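Putative lipoprotein (PDB 3QNK) probably binds glycans at the outer membrane surface, as other SusD-family lipoproteins do, in support of nutrient uptake. Local coordinates at residues Pro276-Glu279 against Leu280-Ala283; Pro317-Tyr320 against Ala321-Phe325; Ile445-Phe449 against Glu450-Phe454. All blocks are in the same frame, centred on the assembly; numbering follows the deposited sequence.

Contact 1 of 3, residues Pro276-Glu279 against Leu280-Ala283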
loop_
_atom_site.group_PDB
_atom_site.type_symbol
_atom_site.label_atom_id
_atom_site.label_comp_id
_atom_site.label_asym_id
_atom_site.label_seq_id
_atom_site.Cartn_x
_atom_site.Cartn_y
_atom_site.Cartn_z
ATOM N N PRO B 276 0.066 -21.616 19.272
ATOM C CA PRO B 276 0.404 -21.439 20.699
ATOM C C PRO B 276 1.616 -22.308 21.094
ATOM O O PRO B 276 1.732 -23.442 20.627
ATOM C CB PRO B 276 -0.872 -21.883 21.421
ATOM C CG PRO B 276 -1.961 -21.665 20.444
ATOM C CD PRO B 276 -1.370 -21.906 19.093
ATOM N N THR B 277 2.541 -21.760 21.901
ATOM C CA THR B 277 3.766 -22.453 22.309
ATOM C C THR B 277 3.562 -23.303 23.548
ATOM O O THR B 277 2.632 -23.096 24.332
ATOM C CB THR B 277 4.829 -21.420 22.651
ATOM O OG1 THR B 277 4.214 -20.490 23.549
ATOM C CG2 THR B 277 5.367 -20.697 21.448
ATOM N N GLN B 278 4.497 -24.200 23.792
ATOM C CA GLN B 278 4.440 -24.990 24.997
ATOM C C GLN B 278 4.635 -24.051 26.207
ATOM O O GLN B 278 4.010 -24.260 27.240
ATOM C CB GLN B 278 5.473 -26.120 24.932
ATOM C CG GLN B 278 5.271 -27.199 25.973
ATOM C CD GLN B 278 3.836 -27.647 26.033
ATOM O OE1 GLN B 278 3.197 -27.915 25.002
ATOM N NE2 GLN B 278 3.283 -27.641 27.235
ATOM N N GLU B 279 5.389 -22.957 26.026
ATOM C CA GLU B 279 5.636 -21.941 27.077
ATOM C C GLU B 279 4.338 -21.254 27.509
ATOM O O GLU B 279 4.150 -20.995 28.706
ATOM C CB GLU B 279 6.646 -20.889 26.613
ATOM C CG GLU B 279 8.066 -21.414 26.669
ATOM C CD GLU B 279 8.574 -22.229 25.494
ATOM O OE1 GLU B 279 7.817 -22.410 24.511
ATOM O OE2 GLU B 279 9.728 -22.714 25.578
ATOM N N LEU B 280 3.443 -20.991 26.549
ATOM C CA LEU B 280 2.149 -20.427 26.873
ATOM C C LEU B 280 1.257 -21.493 27.502
ATOM O O LEU B 280 0.576 -21.193 28.484
ATOM C CB LEU B 280 1.452 -19.817 25.647
ATOM C CG LEU B 280 0.028 -19.315 25.857
ATOM C CD1 LEU B 280 -0.048 -18.166 26.906
ATOM C CD2 LEU B 280 -0.584 -18.918 24.552
ATOM N N ILE B 281 1.264 -22.727 26.959
ATOM C CA ILE B 281 0.430 -23.800 27.493
ATOM C C ILE B 281 0.798 -24.023 28.964
ATOM O O ILE B 281 -0.100 -24.137 29.814
ATOM C CB ILE B 281 0.534 -25.086 26.606
ATOM C CG1 ILE B 281 -0.520 -25.071 25.483
ATOM C CG2 ILE B 281 0.324 -26.355 27.425
ATOM C CD1 ILE B 281 -0.446 -24.041 24.495
ATOM N N ASP B 282 2.109 -23.990 29.268
ATOM C CA ASP B 282 2.641 -24.181 30.625
ATOM C C ASP B 282 2.175 -23.114 31.602
ATOM O O ASP B 282 2.119 -23.388 32.802
ATOM C CB ASP B 282 4.181 -24.189 30.591
ATOM C CG ASP B 282 4.822 -25.491 30.089
ATOM O OD1 ASP B 282 4.097 -26.523 29.982
ATOM O OD2 ASP B 282 6.054 -25.490 29.842
ATOM N N ALA B 283 1.853 -21.892 31.091
ATOM C CA ALA B 283 1.442 -20.742 31.880
ATOM C C ALA B 283 -0.055 -20.796 32.311
ATOM O O ALA B 283 -0.444 -20.059 33.231
ATOM C CB ALA B 283 1.721 -19.479 31.109
#
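Thr277 and Ile281 meet in the first turn of helix 278-283, where Ile281 N donates to Thr277 O at 3.0 Å and the next rung follows from Asp282 N to Gln278 O at 2.8 Å. Thr277 is the N-cap. Its chi1 of 50° swings OG1 in over the start of the helix, where it accepts from Leu280 N at 3.1 Å. The same OG1 gives its hydrogen to Asp44 O, so a hydroxyl, both donor and acceptor, suits an N-cap beside a carbonyl. From the next residue, Gln278 NE2 reaches one turn ahead to Asp282 OD1 at 3.1 Å; the acceptor lies almost in the amide plane, the donor above the carboxylate plane. Asp282 has further partners in Tyr295 N and Ser296, and Gln278 OE1 is bonded to Tyr359, so both ends of this buried polar pair are held. Pro276, restricted in phi, precedes the cap and lays its CB 3.8 Å from Ile281 CD1, giving the turn an apolar flank. Around this helix, Ile323 of strand 323-324 packs on Pro276 and Ile281, helix 432-446 touches Leu280 and Ala283 through Ile445, and strand 469-475 borders Thr277, Gln278 and Glu279, with His471 bonded to Glu279.

Contact 2 of 3, residues Pro317-Tyr320 against Ala321-Phe325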
loop_
_atom_site.group_PDB
_atom_site.type_symbol
_atom_site.label_atom_id
_atom_site.label_comp_id
_atom_site.label_asym_id
_atom_site.label_seq_id
_atom_site.Cartn_x
_atom_site.Cartn_y
_atom_site.Cartn_z
ATOM N N PRO B 317 -10.793 -22.458 32.915
ATOM C CA PRO B 317 -11.566 -22.283 31.663
ATOM C C PRO B 317 -10.863 -21.595 30.480
ATOM O O PRO B 317 -11.122 -21.993 29.342
ATOM C CB PRO B 317 -12.771 -21.455 32.122
ATOM C CG PRO B 317 -13.008 -21.894 33.517
ATOM C CD PRO B 317 -11.630 -22.110 34.092
ATOM N N ARG B 318 -9.975 -20.596 30.721
ATOM C CA ARG B 318 -9.310 -19.843 29.637
ATOM C C ARG B 318 -8.400 -20.738 28.818
ATOM O O ARG B 318 -8.129 -20.422 27.659
ATOM C CB ARG B 318 -8.543 -18.625 30.160
ATOM C CG ARG B 318 -9.445 -17.535 30.736
ATOM C CD ARG B 318 -8.680 -16.403 31.390
ATOM N NE ARG B 318 -7.892 -16.848 32.536
ATOM C CZ ARG B 318 -7.230 -16.037 33.354
ATOM N NH1 ARG B 318 -7.269 -14.730 33.176
ATOM N NH2 ARG B 318 -6.531 -16.528 34.360
ATOM N N PHE B 319 -7.960 -21.875 29.388
ATOM C CA PHE B 319 -7.125 -22.815 28.660
ATOM C C PHE B 319 -7.921 -23.413 27.488
ATOM O O PHE B 319 -7.481 -23.306 26.348
ATOM C CB PHE B 319 -6.574 -23.910 29.575
ATOM C CG PHE B 319 -5.884 -25.014 28.815
ATOM C CD1 PHE B 319 -4.579 -24.852 28.348
ATOM C CD2 PHE B 319 -6.550 -26.204 28.522
ATOM C CE1 PHE B 319 -3.947 -25.865 27.638
ATOM C CE2 PHE B 319 -5.914 -27.216 27.797
ATOM C CZ PHE B 319 -4.612 -27.043 27.376
ATOM N N TYR B 320 -9.099 -24.002 27.776
ATOM C CA TYR B 320 -9.990 -24.645 26.792
ATOM C C TYR B 320 -10.652 -23.612 25.893
ATOM O O TYR B 320 -11.066 -23.946 24.789
ATOM C CB TYR B 320 -11.054 -25.526 27.499
ATOM C CG TYR B 320 -10.426 -26.555 28.418
ATOM C CD1 TYR B 320 -9.777 -27.678 27.904
ATOM C CD2 TYR B 320 -10.348 -26.335 29.793
ATOM C CE1 TYR B 320 -9.142 -28.592 28.743
ATOM C CE2 TYR B 320 -9.717 -27.247 30.643
ATOM C CZ TYR B 320 -9.118 -28.369 30.117
ATOM O OH TYR B 320 -8.451 -29.202 30.988
ATOM N N ALA B 321 -10.688 -22.359 26.343
ATOM C CA ALA B 321 -11.247 -21.235 25.608
ATOM C C ALA B 321 -10.278 -20.717 24.566
ATOM O O ALA B 321 -10.720 -20.183 23.553
ATOM C CB ALA B 321 -11.605 -20.112 26.568
ATOM N N ASN B 322 -8.966 -20.840 24.809
ATOM C CA ASN B 322 -7.940 -20.322 23.909
ATOM C C ASN B 322 -7.214 -21.362 23.043
ATOM O O ASN B 322 -6.725 -21.012 21.953
ATOM C CB ASN B 322 -6.849 -19.645 24.740
ATOM C CG ASN B 322 -7.156 -18.270 25.227
ATOM O OD1 ASN B 322 -6.641 -17.301 24.680
ATOM N ND2 ASN B 322 -7.897 -18.159 26.329
ATOM N N ILE B 323 -7.016 -22.591 23.577
ATOM C CA ILE B 323 -6.166 -23.573 22.927
ATOM C C ILE B 323 -6.931 -24.720 22.277
ATOM O O ILE B 323 -7.732 -25.387 22.934
ATOM C CB ILE B 323 -5.122 -24.107 23.974
ATOM C CG1 ILE B 323 -4.352 -22.971 24.720
ATOM C CG2 ILE B 323 -4.155 -25.116 23.383
ATOM C CD1 ILE B 323 -3.667 -21.850 23.851
ATOM N N VAL B 324 -6.618 -24.967 20.988
ATOM C CA VAL B 324 -7.047 -26.115 20.196
ATOM C C VAL B 324 -5.839 -27.073 20.263
ATOM O O VAL B 324 -4.746 -26.727 19.774
ATOM C CB VAL B 324 -7.470 -25.756 18.735
ATOM C CG1 VAL B 324 -7.819 -27.009 17.928
ATOM C CG2 VAL B 324 -8.611 -24.757 18.712
ATOM N N PHE B 325 -6.029 -28.237 20.927
ATOM C CA PHE B 325 -4.974 -29.238 21.155
ATOM C C PHE B 325 -5.406 -30.656 20.668
ATOM O O PHE B 325 -6.530 -30.855 20.236
ATOM C CB PHE B 325 -4.577 -29.270 22.648
ATOM C CG PHE B 325 -5.793 -29.406 23.543
ATOM C CD1 PHE B 325 -6.362 -30.651 23.790
ATOM C CD2 PHE B 325 -6.387 -28.283 24.116
ATOM C CE1 PHE B 325 -7.508 -30.765 24.556
ATOM C CE2 PHE B 325 -7.529 -28.406 24.889
ATOM C CZ PHE B 325 -8.095 -29.644 25.083
#
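Phe319 and Phe325 bring their rings together where helix 317-322 gives way to extended chain. The planes are near parallel, 21° apart, but displaced along their planes, with centroids 5.4 Å apart, and overlap is slight; the nearest atoms are CE2 of Phe319 and CE2 of Phe325, at 3.5 Å. Phe319 reaches this place because its CG is turned away from its backbone N (chi1 171°), while Phe325, at chi1 51°, holds its ring back toward the helix. Tyr320 joins at the edge, its CD1 lying 3.8 Å from Phe325 CZ, and Phe319 CD2 stands over the centre of one face of the Tyr320 ring. The phenol puts a polar end at Tyr312 O and Arg315 N while its ring stays in the apolar cluster. On the same side of the Phe319 ring as Phe325, Ile323 sets CB over the rim and CG1 4.1 Å from Phe319 CD1.

Backbone bonds govern the exit. Phe319 O takes two donors: Ile323 N at 2.9 Å, and Asn322 N at 3.3 Å from well above the carbonyl plane. Asn322 also bends its amide back, ND2 giving a bond of 2.6 Å to Arg318 O, while its OD1 meets Lys363. Arg318 leads away, bent at chi3, to salt bridges with Glu446, Glu442 and Glu316.

Beyond Asn322 the backbone leaves helical angles and passes straight into strand 323-324, which pairs antiparallel with 360-361. The arrangement is a direct helix-to-strand junction within the SusD-family region, with an asparagine closing the last turn and an aromatic cluster beside the junction.

Contact 3 of 3, residues Ile445-Phe449 against Glu450-Phe454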
loop_
_atom_site.group_PDB
_atom_site.type_symbol
_atom_site.label_atom_id
_atom_site.label_comp_id
_atom_site.label_asym_id
_atom_site.label_seq_id
_atom_site.Cartn_x
_atom_site.Cartn_y
_atom_site.Cartn_z
ATOM N N ILE B 445 -2.393 -14.385 30.107
ATOM C CA ILE B 445 -3.426 -15.388 29.909
ATOM C C ILE B 445 -4.733 -14.731 29.461
ATOM O O ILE B 445 -5.412 -15.230 28.549
ATOM C CB ILE B 445 -3.608 -16.211 31.199
ATOM C CG1 ILE B 445 -2.319 -16.969 31.585
ATOM C CG2 ILE B 445 -4.817 -17.148 31.128
ATOM C CD1 ILE B 445 -1.788 -18.028 30.536
ATOM N N GLU B 446 -5.079 -13.608 30.090
ATOM C CA GLU B 446 -6.303 -12.905 29.769
ATOM C C GLU B 446 -6.327 -12.416 28.346
ATOM O O GLU B 446 -7.350 -12.550 27.649
ATOM C CB GLU B 446 -6.515 -11.706 30.712
ATOM C CG GLU B 446 -7.934 -11.129 30.666
ATOM C CD GLU B 446 -9.042 -12.111 31.009
ATOM O OE1 GLU B 446 -8.761 -13.140 31.658
ATOM O OE2 GLU B 446 -10.186 -11.887 30.569
ATOM N N PHE B 447 -5.214 -11.810 27.930
ATOM C CA PHE B 447 -5.157 -11.166 26.629
ATOM C C PHE B 447 -4.360 -11.945 25.577
ATOM O O PHE B 447 -3.993 -11.350 24.559
ATOM C CB PHE B 447 -4.670 -9.710 26.790
ATOM C CG PHE B 447 -5.791 -8.912 27.406
ATOM C CD1 PHE B 447 -6.928 -8.593 26.663
ATOM C CD2 PHE B 447 -5.761 -8.563 28.749
ATOM C CE1 PHE B 447 -8.007 -7.944 27.254
ATOM C CE2 PHE B 447 -6.832 -7.880 29.335
ATOM C CZ PHE B 447 -7.962 -7.604 28.591
ATOM N N ALA B 448 -4.206 -13.284 25.751
ATOM C CA ALA B 448 -3.503 -14.095 24.761
ATOM C C ALA B 448 -4.248 -14.022 23.415
ATOM O O ALA B 448 -5.472 -14.071 23.400
ATOM C CB ALA B 448 -3.384 -15.534 25.242
ATOM N N PHE B 449 -3.524 -13.823 22.309
ATOM C CA PHE B 449 -4.041 -13.780 20.921
ATOM C C PHE B 449 -4.904 -12.573 20.678
ATOM O O PHE B 449 -5.690 -12.557 19.723
ATOM C CB PHE B 449 -4.754 -15.087 20.498
ATOM C CG PHE B 449 -3.867 -16.252 20.834
ATOM C CD1 PHE B 449 -2.610 -16.380 20.239
ATOM C CD2 PHE B 449 -4.208 -17.133 21.865
ATOM C CE1 PHE B 449 -1.735 -17.401 20.624
ATOM C CE2 PHE B 449 -3.323 -18.132 22.268
ATOM C CZ PHE B 449 -2.105 -18.280 21.624
ATOM N N GLU B 450 -4.709 -11.526 21.489
ATOM C CA GLU B 450 -5.458 -10.277 21.332
ATOM C C GLU B 450 -4.528 -9.129 21.002
ATOM O O GLU B 450 -4.843 -7.993 21.317
ATOM C CB GLU B 450 -6.291 -9.979 22.566
ATOM C CG GLU B 450 -7.558 -10.811 22.599
ATOM C CD GLU B 450 -8.420 -10.472 23.792
ATOM O OE1 GLU B 450 -9.314 -9.599 23.668
ATOM O OE2 GLU B 450 -8.137 -11.026 24.877
ATOM N N GLU B 451 -3.398 -9.433 20.340
ATOM C CA GLU B 451 -2.398 -8.479 19.850
ATOM C C GLU B 451 -1.819 -7.583 20.971
ATOM O O GLU B 451 -1.554 -6.397 20.730
ATOM C CB GLU B 451 -2.975 -7.616 18.693
ATOM C CG GLU B 451 -1.965 -7.387 17.579
ATOM C CD GLU B 451 -2.332 -6.461 16.427
ATOM O OE1 GLU B 451 -3.500 -6.505 15.953
ATOM O OE2 GLU B 451 -1.411 -5.743 15.954
ATOM N N GLN B 452 -1.553 -8.150 22.166
ATOM C CA GLN B 452 -0.987 -7.338 23.253
ATOM C C GLN B 452 0.373 -7.811 23.730
ATOM O O GLN B 452 1.181 -6.994 24.126
ATOM C CB GLN B 452 -1.944 -7.321 24.452
ATOM C CG GLN B 452 -3.126 -6.379 24.324
ATOM C CD GLN B 452 -3.385 -5.649 25.606
ATOM O OE1 GLN B 452 -2.475 -5.075 26.262
ATOM N NE2 GLN B 452 -4.655 -5.567 25.919
ATOM N N ARG B 453 0.629 -9.122 23.703
ATOM C CA ARG B 453 1.848 -9.733 24.214
ATOM C C ARG B 453 3.111 -9.058 23.711
ATOM O O ARG B 453 4.048 -8.832 24.487
ATOM C CB ARG B 453 1.886 -11.233 23.870
ATOM C CG ARG B 453 3.053 -12.008 24.488
ATOM C CD ARG B 453 3.095 -11.803 25.975
ATOM N NE ARG B 453 4.194 -12.534 26.568
ATOM C CZ ARG B 453 4.433 -12.572 27.865
ATOM N NH1 ARG B 453 3.659 -11.901 28.711
ATOM N NH2 ARG B 453 5.435 -13.294 28.334
ATOM N N PHE B 454 3.151 -8.744 22.429
ATOM C CA PHE B 454 4.328 -8.170 21.821
ATOM C C PHE B 454 4.633 -6.810 22.478
ATOM O O PHE B 454 5.785 -6.518 22.770
ATOM C CB PHE B 454 4.085 -8.068 20.299
ATOM C CG PHE B 454 5.146 -7.323 19.544
ATOM C CD1 PHE B 454 5.210 -5.926 19.593
ATOM C CD2 PHE B 454 6.109 -8.007 18.827
ATOM C CE1 PHE B 454 6.223 -5.247 18.945
ATOM C CE2 PHE B 454 7.165 -7.329 18.233
ATOM C CZ PHE B 454 7.216 -5.961 18.292
#
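A type II beta turn from Phe447 to Glu450 begins the link between helix 432-446 and helix 453-460, and Glu450 N closes it on Phe447 O at 3.2 Å. The donor stands above the carbonyl plane. Ala448 and Phe449 occupy the two central positions; Phe449 takes the positive phi (68°) that the second of these requires in a type II turn. That is an uncommon setting for a residue with a bulky side chain. The Phe449 CB points away from Glu450-Phe454, and the side chain packs on Leu280 and Asn322.

Phe447 carries the side-chain contact. Its ring is met over one face by the amide of Gln452, whose NE2 lies 3.8 Å from Phe447 CG, displaced toward the rim. The two side chains run alongside each other, with the amide plane inclined 34° to the ring. Gln452 OE1 is bonded to Arg443, which fixes the other end of that amide. Glu450 comes to the ring obliquely: its chain is extended beyond CG, and OE2 is 3.3 Å from Phe447 CD1. Helix 391-405 packs on the ring as well, through Glu393 and Leu396.

The carboxylates of Glu446 and Glu450 are like charges, their OE2 atoms 6.1 Å apart, but Arg390 forms a salt bridge with each, and Glu446 also binds Arg318 and Arg421. Arg390 thereby ties the end of the helix to the turn. A buried acid beside an aromatic ring would be costly alone; here three arginines would favour an ionised Glu446, and Arg390 would probably do the same for Glu450.

In the fold
The three contacts follow one another along the chain, all inside the SusD-family region, and their centres form a compact triangle with sides of about 11, 13 and 14 Å. Contacts 1 and 2 join through apolar packing, Ile281 touching both Ile323 and Phe319, so helix 278-283 lies against the helix-to-strand junction. Contact 3 meets contact 1 through Phe449 and Ile445, and meets contact 2 by the salt bridge from Arg318 to Glu446. The centre of contact 3 is about 6 Å from the chain centre; those of contacts 1 and 2 lie at about 18 and 17 Å. The end of helix 432-446 and the turn after it therefore join two short helices from earlier in the chain to a part nearer its centre.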